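Local coordinates for blue-light receptor of the BLUF-family (Rhodobacter sphaeroides, PDB 2BYC), which binds a flavin, here flavin mononucleotide, and probably senses blue light with it to pass on a signal, at residues E4-T9 with F80-I85; T53-R58 with T86-P91. All blocks are in the same frame, centred on the assembly; numbering follows the deposited sequence. Where two conformers were deposited one is given.

Overall arrangement
From the N terminus the chain enters the sheet of this BLUF domain along strand 5-14, passes through helix 19-37 and strand 40-45, and arrives in strand 49-55 beside its own beginning. After helix 58-69, strand 77-84 returns antiparallel to strand 5-14; contact 1 closes that long loop. Contact 2 closes the shorter loop, through helix 58-69 and strand 77-84, where the following loop meets Glu55 of strand 49-55. The segments alternate along the chain, so the two contacts cross. Their centres lie about 7 Å apart, and Leu8 N to Ile54 O, a probable backbone hydrogen bond, joins them directly. Together they tie three neighbouring strands to the loop running on toward strand 96-98.

Contact 1 (E4-T9 with F80-I85)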
# COMPACT_ATOMS: atom_id res chain seq x y z
N GLU A 4 11.29 -15.78 -0.62
CA GLU A 4 10.53 -15.72 0.62
C GLU A 4 9.50 -14.55 0.54
O GLU A 4 9.79 -13.54 -0.09
CB GLU A 4 11.52 -15.53 1.77
CG GLU A 4 10.96 -15.91 3.13
CD GLU A 4 9.97 -14.86 3.73
OE1 GLU A 4 10.41 -13.71 4.03
OE2 GLU A 4 8.78 -15.16 3.90
N LEU A 5 8.33 -14.71 1.15
CA LEU A 5 7.31 -13.68 1.06
C LEU A 5 7.64 -12.57 2.07
O LEU A 5 7.88 -12.84 3.26
CB LEU A 5 5.96 -14.32 1.38
CG LEU A 5 4.57 -13.70 1.12
CD1 LEU A 5 4.32 -13.53 -0.34
CD2 LEU A 5 3.58 -14.72 1.59
N VAL A 6 7.61 -11.34 1.59
CA VAL A 6 7.80 -10.17 2.48
C VAL A 6 6.64 -9.18 2.37
O VAL A 6 5.89 -9.25 1.48
CB VAL A 6 9.12 -9.49 2.20
CG1 VAL A 6 10.30 -10.38 2.68
CG2 VAL A 6 9.21 -9.09 0.71
N SER A 7 6.51 -8.27 3.34
CA SER A 7 5.59 -7.14 3.23
C SER A 7 6.40 -5.86 3.41
O SER A 7 7.05 -5.72 4.45
CB SER A 7 4.51 -7.23 4.35
OG SER A 7 3.56 -6.16 4.25
N LEU A 8 6.34 -4.93 2.47
CA LEU A 8 6.97 -3.61 2.69
C LEU A 8 5.93 -2.53 2.76
O LEU A 8 5.01 -2.58 1.98
CB LEU A 8 7.89 -3.31 1.49
CG LEU A 8 8.83 -2.14 1.41
CD1 LEU A 8 9.80 -2.73 0.41
CD2 LEU A 8 8.07 -1.02 0.71
N THR A 9 6.09 -1.56 3.66
CA THR A 9 5.16 -0.45 3.74
C THR A 9 6.04 0.78 3.76
O THR A 9 7.01 0.78 4.49
CB THR A 9 4.45 -0.48 5.12
OG1 THR A 9 3.61 -1.63 5.13
CG2 THR A 9 3.57 0.68 5.29
N PHE A 80 8.62 2.29 6.09
CA PHE A 80 8.30 2.10 7.46
C PHE A 80 8.90 0.76 7.89
O PHE A 80 9.56 0.62 8.94
CB PHE A 80 6.79 2.04 7.66
CG PHE A 80 6.44 1.52 8.99
CD1 PHE A 80 6.60 2.34 10.10
CD2 PHE A 80 6.04 0.18 9.17
CE1 PHE A 80 6.34 1.89 11.37
CE2 PHE A 80 5.77 -0.34 10.49
CZ PHE A 80 5.90 0.51 11.61
N ASP A 81 8.67 -0.25 7.06
CA ASP A 81 9.28 -1.50 7.42
C ASP A 81 9.25 -2.46 6.25
O ASP A 81 8.64 -2.15 5.22
CB ASP A 81 8.57 -2.02 8.61
CG ASP A 81 7.32 -2.71 8.27
OD1 ASP A 81 6.74 -2.44 7.17
OD2 ASP A 81 6.90 -3.53 9.13
N LEU A 82 9.96 -3.58 6.45
CA LEU A 82 10.02 -4.61 5.49
C LEU A 82 10.14 -5.86 6.32
O LEU A 82 11.05 -6.05 7.07
CB LEU A 82 11.23 -4.42 4.56
CG LEU A 82 11.50 -5.69 3.70
CD1 LEU A 82 10.52 -5.79 2.62
CD2 LEU A 82 12.87 -5.61 3.13
N GLU A 83 9.16 -6.71 6.18
CA GLU A 83 9.00 -7.80 7.11
C GLU A 83 8.76 -9.11 6.44
O GLU A 83 7.87 -9.21 5.61
CB GLU A 83 7.80 -7.48 8.06
CG GLU A 83 7.28 -8.67 8.79
CD GLU A 83 5.97 -8.45 9.50
OE1 GLU A 83 5.68 -9.33 10.36
OE2 GLU A 83 5.23 -7.50 9.16
N PRO A 84 9.56 -10.11 6.74
CA PRO A 84 9.18 -11.41 6.24
C PRO A 84 7.83 -11.80 6.78
O PRO A 84 7.48 -11.46 7.94
CB PRO A 84 10.21 -12.32 6.89
CG PRO A 84 11.41 -11.50 7.07
CD PRO A 84 10.87 -10.13 7.41
N ILE A 85 7.07 -12.51 5.97
CA ILE A 85 5.77 -12.97 6.39
C ILE A 85 5.45 -14.39 5.99
O ILE A 85 5.84 -14.81 4.96
CB ILE A 85 4.65 -12.05 5.84
CG1 ILE A 85 4.79 -11.82 4.31
CG2 ILE A 85 4.60 -10.79 6.68
CD1 ILE A 85 3.51 -11.16 3.65
O HOH W 1 4.88 -4.10 5.86
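A classic beta bulge marks one end of this antiparallel strand pair in the BLUF sheet. Phe80 and Asp81 both face Thr9, and Thr9 O takes two N-H groups in its carbonyl plane, Phe80 N at 2.7 Å and Asp81 N at 3.2 Å. Ser7 and Glu83 exchange two bonds farther on, Ser7 N to Glu83 O being 2.8 Å. Past Pro84, Ile85 N gives Leu5 O a nearly straight bond (169°) from above the carbonyl plane.

On the face carrying Leu8 and Leu82, Leu82 CG stands anti to its backbone N (chi1 168°) and its end leans to the neighbouring strand, so that Leu82 CD1 rests 3.8 Å from Leu8 CB and also touches Val6. On the other face, with Ser7, Thr9, Asp81 and Glu83, a water bridges Ser7 OG, Thr9 OG1 and Asp81 OD1, with a weak bond to Ser7 O. The water donates a hydrogen bond to Asp81 OD1 at 2.8 Å, while Thr9 OG1 is also bonded to Thr53 OG1. Nearer the other end Ile85 CG1 takes the crowded position between N and carbonyl carbon (chi1 50°), which lays CG1 3.7 Å from Leu5 CG and brings CD1 over toward Val6 O.

Strand 49-55 pairs with the other edge of strand 5-9, through backbone bonds from Val6 to Gly56 and Leu8 to Ile54. Val6 and Leu8 pack on helix 58-69, whereas Thr9 and Phe80 touch Val121 of helix 120-131.

Contact 2 (T53-R58 with T86-P91); sequences TIEGPR and TARRFP
Thr86 and Ala87 lead out of the sheet of the BLUF domain into the loop after strand 77-84, which passes Glu55 of strand 49-55 and is held there mainly by its carboxylate. Arg88 makes the first approach. Its chain runs extended from CG to NE past the carboxylate, Arg88 CB lying 3.3 Å from Glu55 OE2, and carries the guanidinium to the corner the chain turns at Gly56. There NH1 gives Glu55 O a weak, strongly bent bond (117°), and NH2 lies beside Gly56 CA and Pro57 CD. The guanidinium is steadied from outside by Thr40 OG1 and Gly38 O; its charge stays 5.0 Å from the carboxylate, measured from Arg88 NH1 to Glu55 OE2.

Arg89 follows with its backbone N bonded to Glu55 OE1 at 3.1 Å, reaching that oxygen from above the carboxylate plane. Its aliphatic chain runs by the same oxygen, Arg89 CG at 3.5 Å from Glu55 OE1, before the guanidinium goes on to a salt bridge with Glu83. Two arginines this close probably favour the ionised form of Glu55.

Phe90 N binds Glu55 OE2 at 2.7 Å, on the syn lone pair of that oxygen, so two successive amides of the loop grip the carboxylate and fix its rotation; OE2 has a further partner in Thr40 OG1. The Phe90 side chain touches Ile42 of strand 40-45 and Ala129 of helix 120-131, and Arg89 CB lies over one face of its ring, toward the rim. Glu55 reaches the loop with CG in the crowded position between N and carbonyl carbon (chi1 50°) and the rest extended. Two residues earlier on the strand, the Thr53 side chain crosses that of Phe90 at about a right angle, Thr53 CG2 lying 4.0 Å from Phe90 CE1.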
# COMPACT_ATOMS: atom_id res chain seq x y z
N THR A 53 1.38 -0.61 1.15
CA THR A 53 1.87 -1.90 1.61
C THR A 53 1.84 -2.83 0.43
O THR A 53 0.78 -2.96 -0.19
CB THR A 53 0.92 -2.47 2.60
OG1 THR A 53 0.99 -1.68 3.80
CG2 THR A 53 1.31 -3.93 2.94
N ILE A 54 2.97 -3.45 0.09
CA ILE A 54 2.97 -4.45 -1.00
C ILE A 54 3.57 -5.66 -0.45
O ILE A 54 4.47 -5.58 0.41
CB ILE A 54 3.90 -4.01 -2.18
CG1 ILE A 54 5.28 -3.66 -1.62
CG2 ILE A 54 3.26 -2.87 -3.00
CD1 ILE A 54 6.28 -3.18 -2.60
N GLU A 55 3.05 -6.81 -0.85
CA GLU A 55 3.55 -8.06 -0.24
C GLU A 55 3.68 -9.04 -1.38
O GLU A 55 2.96 -9.00 -2.33
CB GLU A 55 2.62 -8.59 0.80
CG GLU A 55 1.22 -8.69 0.33
CD GLU A 55 0.25 -8.92 1.46
OE1 GLU A 55 0.66 -8.76 2.61
OE2 GLU A 55 -0.91 -9.26 1.19
N GLY A 56 4.69 -9.86 -1.30
CA GLY A 56 4.97 -10.79 -2.38
C GLY A 56 6.39 -11.31 -2.22
O GLY A 56 6.98 -11.08 -1.22
N PRO A 57 6.92 -12.02 -3.21
CA PRO A 57 8.34 -12.50 -3.20
C PRO A 57 9.36 -11.35 -2.89
O PRO A 57 9.33 -10.26 -3.52
CB PRO A 57 8.56 -13.04 -4.62
CG PRO A 57 7.12 -13.21 -5.28
CD PRO A 57 6.10 -12.49 -4.36
N ARG A 58 10.35 -11.61 -2.04
CA ARG A 58 11.30 -10.53 -1.66
C ARG A 58 11.83 -9.79 -2.91
O ARG A 58 11.92 -8.52 -2.93
CB ARG A 58 12.49 -11.07 -0.84
CG ARG A 58 13.55 -9.99 -0.57
CD ARG A 58 13.91 -9.91 0.98
NE ARG A 58 14.07 -11.26 1.35
CZ ARG A 58 13.81 -11.87 2.48
NH1 ARG A 58 13.43 -11.27 3.60
NH2 ARG A 58 13.96 -13.17 2.43
N THR A 86 4.61 -15.06 6.79
CA THR A 86 4.09 -16.45 6.60
C THR A 86 3.04 -16.45 5.49
O THR A 86 3.10 -17.26 4.54
CB THR A 86 3.46 -16.94 7.98
OG1 THR A 86 4.52 -17.26 8.90
CG2 THR A 86 2.53 -18.17 7.84
N ALA A 87 2.12 -15.49 5.56
CA ALA A 87 0.96 -15.50 4.66
C ALA A 87 0.68 -14.10 4.29
O ALA A 87 0.87 -13.26 5.11
CB ALA A 87 -0.20 -16.05 5.41
N ARG A 88 0.21 -13.84 3.08
CA ARG A 88 -0.36 -12.52 2.73
C ARG A 88 -1.45 -11.99 3.66
O ARG A 88 -2.33 -12.72 4.15
CB ARG A 88 -0.88 -12.54 1.28
CG ARG A 88 0.17 -12.84 0.25
CD ARG A 88 -0.41 -12.80 -1.12
NE ARG A 88 0.58 -13.33 -2.03
CZ ARG A 88 1.37 -12.60 -2.79
NH1 ARG A 88 1.30 -11.28 -2.76
NH2 ARG A 88 2.22 -13.19 -3.59
N ARG A 89 -1.41 -10.69 3.90
CA ARG A 89 -2.47 -9.98 4.63
C ARG A 89 -3.62 -9.57 3.68
O ARG A 89 -4.76 -9.55 4.10
CB ARG A 89 -1.85 -8.76 5.34
CG ARG A 89 -0.45 -9.04 5.95
CD ARG A 89 0.51 -7.74 6.10
NE ARG A 89 1.62 -7.98 7.09
CZ ARG A 89 1.40 -8.08 8.39
NH1 ARG A 89 0.14 -7.95 8.84
NH2 ARG A 89 2.39 -8.35 9.24
N PHE A 90 -3.32 -9.24 2.42
CA PHE A 90 -4.32 -8.82 1.43
C PHE A 90 -4.23 -9.69 0.18
O PHE A 90 -4.03 -9.19 -0.92
CB PHE A 90 -4.12 -7.32 1.03
CG PHE A 90 -3.86 -6.47 2.20
CD1 PHE A 90 -2.54 -6.21 2.60
CD2 PHE A 90 -4.93 -6.07 3.03
CE1 PHE A 90 -2.25 -5.45 3.74
CE2 PHE A 90 -4.67 -5.33 4.21
CZ PHE A 90 -3.32 -5.02 4.55
N PRO A 91 -4.43 -11.00 0.35
CA PRO A 91 -4.23 -11.88 -0.78
C PRO A 91 -5.18 -11.61 -1.94
O PRO A 91 -4.86 -11.91 -3.12
CB PRO A 91 -4.44 -13.29 -0.15
CG PRO A 91 -5.26 -13.06 1.05
CD PRO A 91 -4.77 -11.75 1.57